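Long-range contacts in pilin (Streptococcus pyogenes serotype M1, PDB 3GLD), which forms the shaft of the pilus, its subunits stacking and joining through intermolecular isopeptide bonds, so that the bacteria adhere to host cells, aggregate and build biofilm: residues Ile43-Thr48 with Gly58-Thr63; Val122-Leu127 with Pro135-Ile140. The protein carries 2 engineered substitutions. One frame throughout, in Å; residues are numbered along the deposited sequence.

Contact 1. Residues Ile43-Thr48 with Gly58-Thr63; sequences IEPDTT and GVALNT
In the Ig-like, all-beta domain that comes first in this pilin, the end of strand 37-45 is met by the irregular loop that runs back along it, 58-63, at 157° to its direction. No direct hydrogen bond joins the two; methyl groups, a proline ring and one water do. The tight part is Pro45 on Gly58: with no side chain on Gly58, the CA atoms of Pro45 and Gly58 come to 4.3 Å, and Pro45 CB lies 3.3 Å from Gly58 O. Ile43 and Leu61 form the buried part, in ordinary van der Waals contact. Ile43 has CG1 anti to its backbone N (chi1 -174°), which leaves CG2 in the crowded position between N and carbonyl carbon. There CG2 of Ile43 reaches CD2 of Leu61 at 3.9 Å, the two side chains crossing at about a right angle. Phe87 and Tyr100 touch both, so the pair belongs to the hydrophobic core.

The loose, solvent side has Pro45 CG 4.1 Å from CB of the exposed Ala60. Beyond Pro45 the chain leaves the loop in an Asx turn through exposed Thr47 and Thr48: Asp46 OD1 takes both Thr48 N (2.8 Å), from above the carboxylate plane, and Thr48 OG1, on its syn lone pair. A water also ties the backbones, donating to Ile43 O at 2.8 Å and accepting from Leu61 N at 3.1 Å.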
loop_
_atom_site.group_PDB
_atom_site.type_symbol
_atom_site.label_atom_id
_atom_site.label_comp_id
_atom_site.label_asym_id
_atom_site.label_seq_id
_atom_site.Cartn_x
_atom_site.Cartn_y
_atom_site.Cartn_z
ATOM N N ILE A 43 6.014 0.713 -21.193
ATOM C CA ILE A 43 7.231 0.939 -21.994
ATOM C C ILE A 43 6.847 1.622 -23.298
ATOM O O ILE A 43 5.891 1.218 -23.955
ATOM C CB ILE A 43 7.991 -0.378 -22.303
ATOM C CG1 ILE A 43 9.321 -0.086 -23.014
ATOM C CG2 ILE A 43 7.145 -1.302 -23.150
ATOM C CD1 ILE A 43 10.399 -1.120 -22.762
ATOM N N GLU A 44 7.592 2.667 -23.659
ATOM C CA GLU A 44 7.382 3.364 -24.924
ATOM C C GLU A 44 8.722 3.704 -25.591
ATOM O O GLU A 44 9.744 3.832 -24.902
ATOM C CB GLU A 44 6.575 4.642 -24.710
ATOM C CG GLU A 44 7.093 5.519 -23.590
ATOM C CD GLU A 44 6.340 6.832 -23.467
ATOM O OE1 GLU A 44 5.253 6.976 -24.072
ATOM O OE2 GLU A 44 6.841 7.731 -22.764
ATOM N N PRO A 45 8.717 3.860 -26.922
ATOM C CA PRO A 45 9.949 4.307 -27.582
ATOM C C PRO A 45 10.428 5.642 -27.010
ATOM O O PRO A 45 9.620 6.546 -26.791
ATOM C CB PRO A 45 9.520 4.469 -29.050
ATOM C CG PRO A 45 8.372 3.508 -29.213
ATOM C CD PRO A 45 7.643 3.564 -27.891
ATOM N N ASP A 46 11.722 5.745 -26.734
ATOM C CA ASP A 46 12.334 7.018 -26.352
ATOM C C ASP A 46 12.415 7.965 -27.558
ATOM O O ASP A 46 13.152 7.704 -28.509
ATOM C CB ASP A 46 13.724 6.772 -25.761
ATOM C CG ASP A 46 14.428 8.049 -25.362
ATOM O OD1 ASP A 46 13.962 9.144 -25.754
ATOM O OD2 ASP A 46 15.453 7.956 -24.650
ATOM N N THR A 47 11.668 9.065 -27.483
ATOM C CA THR A 47 11.492 10.031 -28.578
ATOM C C THR A 47 12.690 10.985 -28.744
ATOM O O THR A 47 12.842 11.632 -29.786
ATOM C CB THR A 47 10.153 10.836 -28.379
ATOM O OG1 THR A 47 9.043 10.021 -28.777
ATOM C CG2 THR A 47 10.113 12.126 -29.199
ATOM N N THR A 48 13.540 11.041 -27.718
ATOM C CA THR A 48 14.609 12.033 -27.620
ATOM C C THR A 48 15.948 11.552 -28.179
ATOM O O THR A 48 16.964 12.236 -28.025
ATOM C CB THR A 48 14.818 12.479 -26.151
ATOM O OG1 THR A 48 15.318 11.381 -25.375
ATOM C CG2 THR A 48 13.503 12.977 -25.531
ATOM N N GLY A 58 13.147 3.291 -30.086
ATOM C CA GLY A 58 12.630 1.945 -29.887
ATOM C C GLY A 58 11.502 1.611 -30.846
ATOM O O GLY A 58 10.791 2.500 -31.309
ATOM N N VAL A 59 11.343 0.330 -31.176
ATOM C CA VAL A 59 10.190 -0.091 -31.983
ATOM C C VAL A 59 9.071 -0.442 -30.979
ATOM O O VAL A 59 9.288 -1.244 -30.075
ATOM C CB VAL A 59 10.513 -1.322 -32.874
ATOM C CG1 VAL A 59 9.288 -1.739 -33.697
ATOM C CG2 VAL A 59 11.714 -1.046 -33.810
ATOM N N ALA A 60 7.894 0.158 -31.154
ATOM C CA ALA A 60 6.786 0.021 -30.203
ATOM C C ALA A 60 6.372 -1.444 -30.014
ATOM O O ALA A 60 6.353 -2.198 -30.969
ATOM C CB ALA A 60 5.595 0.866 -30.651
ATOM N N LEU A 61 6.060 -1.847 -28.781
ATOM C CA LEU A 61 5.701 -3.243 -28.520
ATOM C C LEU A 61 4.232 -3.467 -28.810
ATOM O O LEU A 61 3.441 -2.530 -28.734
ATOM C CB LEU A 61 6.031 -3.642 -27.071
ATOM C CG LEU A 61 7.470 -4.032 -26.709
ATOM C CD1 LEU A 61 8.394 -2.860 -26.843
ATOM C CD2 LEU A 61 7.554 -4.544 -25.263
ATOM N N ASN A 62 3.865 -4.700 -29.153
ATOM C CA ASN A 62 2.459 -5.072 -29.260
ATOM C C ASN A 62 1.664 -4.876 -27.974
ATOM O O ASN A 62 0.485 -4.544 -28.020
ATOM C CB ASN A 62 2.323 -6.522 -29.695
ATOM C CG ASN A 62 2.561 -6.697 -31.165
ATOM O OD1 ASN A 62 2.480 -5.734 -31.944
ATOM N ND2 ASN A 62 2.870 -7.920 -31.566
ATOM N N THR A 63 2.332 -5.088 -26.844
ATOM C CA THR A 63 1.744 -4.948 -25.526
ATOM C C THR A 63 2.683 -4.085 -24.668
ATOM O O THR A 63 3.559 -4.608 -23.974
ATOM C CB THR A 63 1.504 -6.339 -24.890
ATOM O OG1 THR A 63 0.841 -7.186 -25.841
ATOM C CG2 THR A 63 0.640 -6.222 -23.634
HETATM O O HOH W 1 6.334 0.374 -26.595
#

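Contact 2. Residues Val122-Leu127 with Pro135-Ile140; sequences VQVHVL and PVATYI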
loop_
_atom_site.group_PDB
_atom_site.type_symbol
_atom_site.label_atom_id
_atom_site.label_comp_id
_atom_site.label_asym_id
_atom_site.label_seq_id
_atom_site.Cartn_x
_atom_site.Cartn_y
_atom_site.Cartn_z
ATOM N N VAL A 122 15.744 2.499 -21.242
ATOM C CA VAL A 122 16.025 1.112 -21.567
ATOM C C VAL A 122 16.649 1.032 -22.966
ATOM O O VAL A 122 16.130 1.607 -23.933
ATOM C CB VAL A 122 14.747 0.234 -21.448
ATOM C CG1 VAL A 122 14.886 -1.094 -22.205
ATOM C CG2 VAL A 122 14.417 -0.056 -19.964
ATOM N N GLN A 123 17.793 0.361 -23.029
ATOM C CA GLN A 123 18.541 0.109 -24.268
ATOM C C GLN A 123 18.358 -1.368 -24.599
ATOM O O GLN A 123 18.726 -2.222 -23.797
ATOM C CB GLN A 123 20.025 0.377 -24.040
ATOM C CG GLN A 123 20.417 1.836 -23.868
ATOM C CD GLN A 123 21.915 2.041 -23.566
ATOM O OE1 GLN A 123 22.669 1.091 -23.383
ATOM N NE2 GLN A 123 22.328 3.294 -23.494
ATOM N N VAL A 124 17.746 -1.672 -25.742
ATOM C CA VAL A 124 17.773 -3.030 -26.269
ATOM C C VAL A 124 18.943 -3.134 -27.267
ATOM O O VAL A 124 18.966 -2.430 -28.273
ATOM C CB VAL A 124 16.456 -3.446 -26.939
ATOM C CG1 VAL A 124 16.569 -4.905 -27.445
ATOM C CG2 VAL A 124 15.272 -3.322 -25.960
ATOM N N HIS A 125 19.922 -3.976 -26.944
ATOM C CA HIS A 125 21.062 -4.248 -27.809
ATOM C C HIS A 125 20.739 -5.354 -28.812
ATOM O O HIS A 125 20.612 -6.534 -28.456
ATOM C CB HIS A 125 22.305 -4.559 -26.971
ATOM C CG HIS A 125 22.865 -3.349 -26.301
ATOM N ND1 HIS A 125 22.229 -2.722 -25.249
ATOM C CD2 HIS A 125 23.972 -2.618 -26.559
ATOM C CE1 HIS A 125 22.936 -1.675 -24.869
ATOM N NE2 HIS A 125 23.998 -1.585 -25.654
ATOM N N VAL A 126 20.538 -4.932 -30.056
ATOM C CA VAL A 126 20.226 -5.835 -31.147
ATOM C C VAL A 126 21.525 -6.113 -31.918
ATOM O O VAL A 126 22.109 -5.214 -32.514
ATOM C CB VAL A 126 19.113 -5.244 -32.041
ATOM C CG1 VAL A 126 18.756 -6.189 -33.196
ATOM C CG2 VAL A 126 17.854 -4.949 -31.192
ATOM N N LEU A 127 22.008 -7.346 -31.840
ATOM C CA LEU A 127 23.259 -7.739 -32.510
ATOM C C LEU A 127 22.950 -8.669 -33.655
ATOM O O LEU A 127 21.883 -9.296 -33.655
ATOM C CB LEU A 127 24.203 -8.443 -31.534
ATOM C CG LEU A 127 25.059 -7.651 -30.543
ATOM C CD1 LEU A 127 24.328 -6.471 -29.904
ATOM C CD2 LEU A 127 25.550 -8.617 -29.476
ATOM N N PRO A 135 19.327 -9.990 -37.192
ATOM C CA PRO A 135 19.509 -9.133 -36.015
ATOM C C PRO A 135 18.605 -9.623 -34.890
ATOM O O PRO A 135 17.394 -9.746 -35.078
ATOM C CB PRO A 135 19.074 -7.740 -36.495
ATOM C CG PRO A 135 18.592 -7.916 -37.934
ATOM C CD PRO A 135 18.442 -9.371 -38.197
ATOM N N VAL A 136 19.207 -9.918 -33.745
ATOM C CA VAL A 136 18.496 -10.522 -32.618
ATOM C C VAL A 136 18.670 -9.634 -31.388
ATOM O O VAL A 136 19.789 -9.233 -31.066
ATOM C CB VAL A 136 19.033 -11.949 -32.332
ATOM C CG1 VAL A 136 18.612 -12.428 -30.956
ATOM C CG2 VAL A 136 18.563 -12.929 -33.409
ATOM N N ALA A 137 17.555 -9.321 -30.726
ATOM C CA ALA A 137 17.557 -8.637 -29.424
ATOM C C ALA A 137 18.301 -9.520 -28.431
ATOM O O ALA A 137 17.780 -10.544 -27.990
ATOM C CB ALA A 137 16.121 -8.379 -28.955
ATOM N N THR A 138 19.517 -9.109 -28.082
ATOM C CA THR A 138 20.497 -9.987 -27.426
ATOM C C THR A 138 20.713 -9.722 -25.937
ATOM O O THR A 138 20.864 -10.656 -25.156
ATOM C CB THR A 138 21.837 -9.926 -28.197
ATOM O OG1 THR A 138 21.579 -10.316 -29.545
ATOM C CG2 THR A 138 22.885 -10.853 -27.593
ATOM N N TYR A 139 20.761 -8.453 -25.563
ATOM C CA TYR A 139 20.706 -8.082 -24.163
ATOM C C TYR A 139 20.026 -6.738 -23.970
ATOM O O TYR A 139 19.959 -5.920 -24.901
ATOM C CB TYR A 139 22.073 -8.167 -23.459
ATOM C CG TYR A 139 23.143 -7.232 -23.951
ATOM C CD1 TYR A 139 23.946 -7.558 -25.058
ATOM C CD2 TYR A 139 23.379 -6.031 -23.293
ATOM C CE1 TYR A 139 24.953 -6.690 -25.494
ATOM C CE2 TYR A 139 24.376 -5.161 -23.715
ATOM C CZ TYR A 139 25.159 -5.492 -24.810
ATOM O OH TYR A 139 26.131 -4.610 -25.206
ATOM N N ILE A 140 19.478 -6.542 -22.769
ATOM C CA ILE A 140 18.744 -5.332 -22.450
ATOM C C ILE A 140 19.333 -4.716 -21.202
ATOM O O ILE A 140 19.553 -5.405 -20.206
ATOM C CB ILE A 140 17.230 -5.601 -22.258
ATOM C CG1 ILE A 140 16.650 -6.286 -23.504
ATOM C CG2 ILE A 140 16.485 -4.271 -21.980
ATOM C CD1 ILE A 140 15.216 -6.728 -23.406
#
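Four firm backbone hydrogen bonds hold the antiparallel hairpin strands 122-127 and 135-140 together. The straightest runs from Val136 N to Leu127 O, 2.7 Å at 174°; its return, Leu127 N to Val136 O, approaches from above the carbonyl plane. Val136 O is gripped twice, since Thr138 OG1 also donates to it at 2.6 Å from within its own strand. A classic beta bulge shifts the register by one: Thr138 and Tyr139 both face His125, whose O accepts from Thr138 N at 2.8 Å and only weakly from Tyr139 N, while His125 N donates to Tyr139 O almost along the C=O axis.

On the side of the sheet bearing His125 and Tyr139, the rings form an offset stack, centroids 4.3 Å apart and planes at 10°. Tyr139 CG takes the crowded position between N and carbonyl carbon (chi1 64°), which swings the phenol toward the neighbouring strand and over His125. His125 CB then sits over the centre of the phenol face, a CH-pi contact 3.7 Å from the centroid, and the imidazole slides outward, bringing His125 CD2 3.2 Å from Tyr139 OH.

The other side is aliphatic. Val124 CG1 meets Ala137 CB at 3.8 Å, Ile140 CG2 packs on Val122 CG1, and Val126 CG1 on Pro135 CB. Phe87 and Phe92, from loops, cover this layer, Leu19 of strand 18-27 touches Val122 and Ile140, and strand 96-104 pairs with the far edge of strand 119-129.

Followed from the N terminus, the chain first closes contact 1, bringing the loop ahead of strand 65-70 back to the end of strand 37-45 with short strand 55-57 in between. It then passes through strand 96-104 before contact 2 closes the hairpin of strands 119-129 and 134-144. The two loops lie in series, neither enclosing nor crossing the other. Strand 96-104 is the bridge: it pairs antiparallel with strand 37-45 and with strand 119-129, so both contacts reach one mixed sheet, contact 1 through strand 37-45 alone, their centres about 14 Å apart and no atoms of one touching the other. Phe87 reaches side chains in both, so one core unites them.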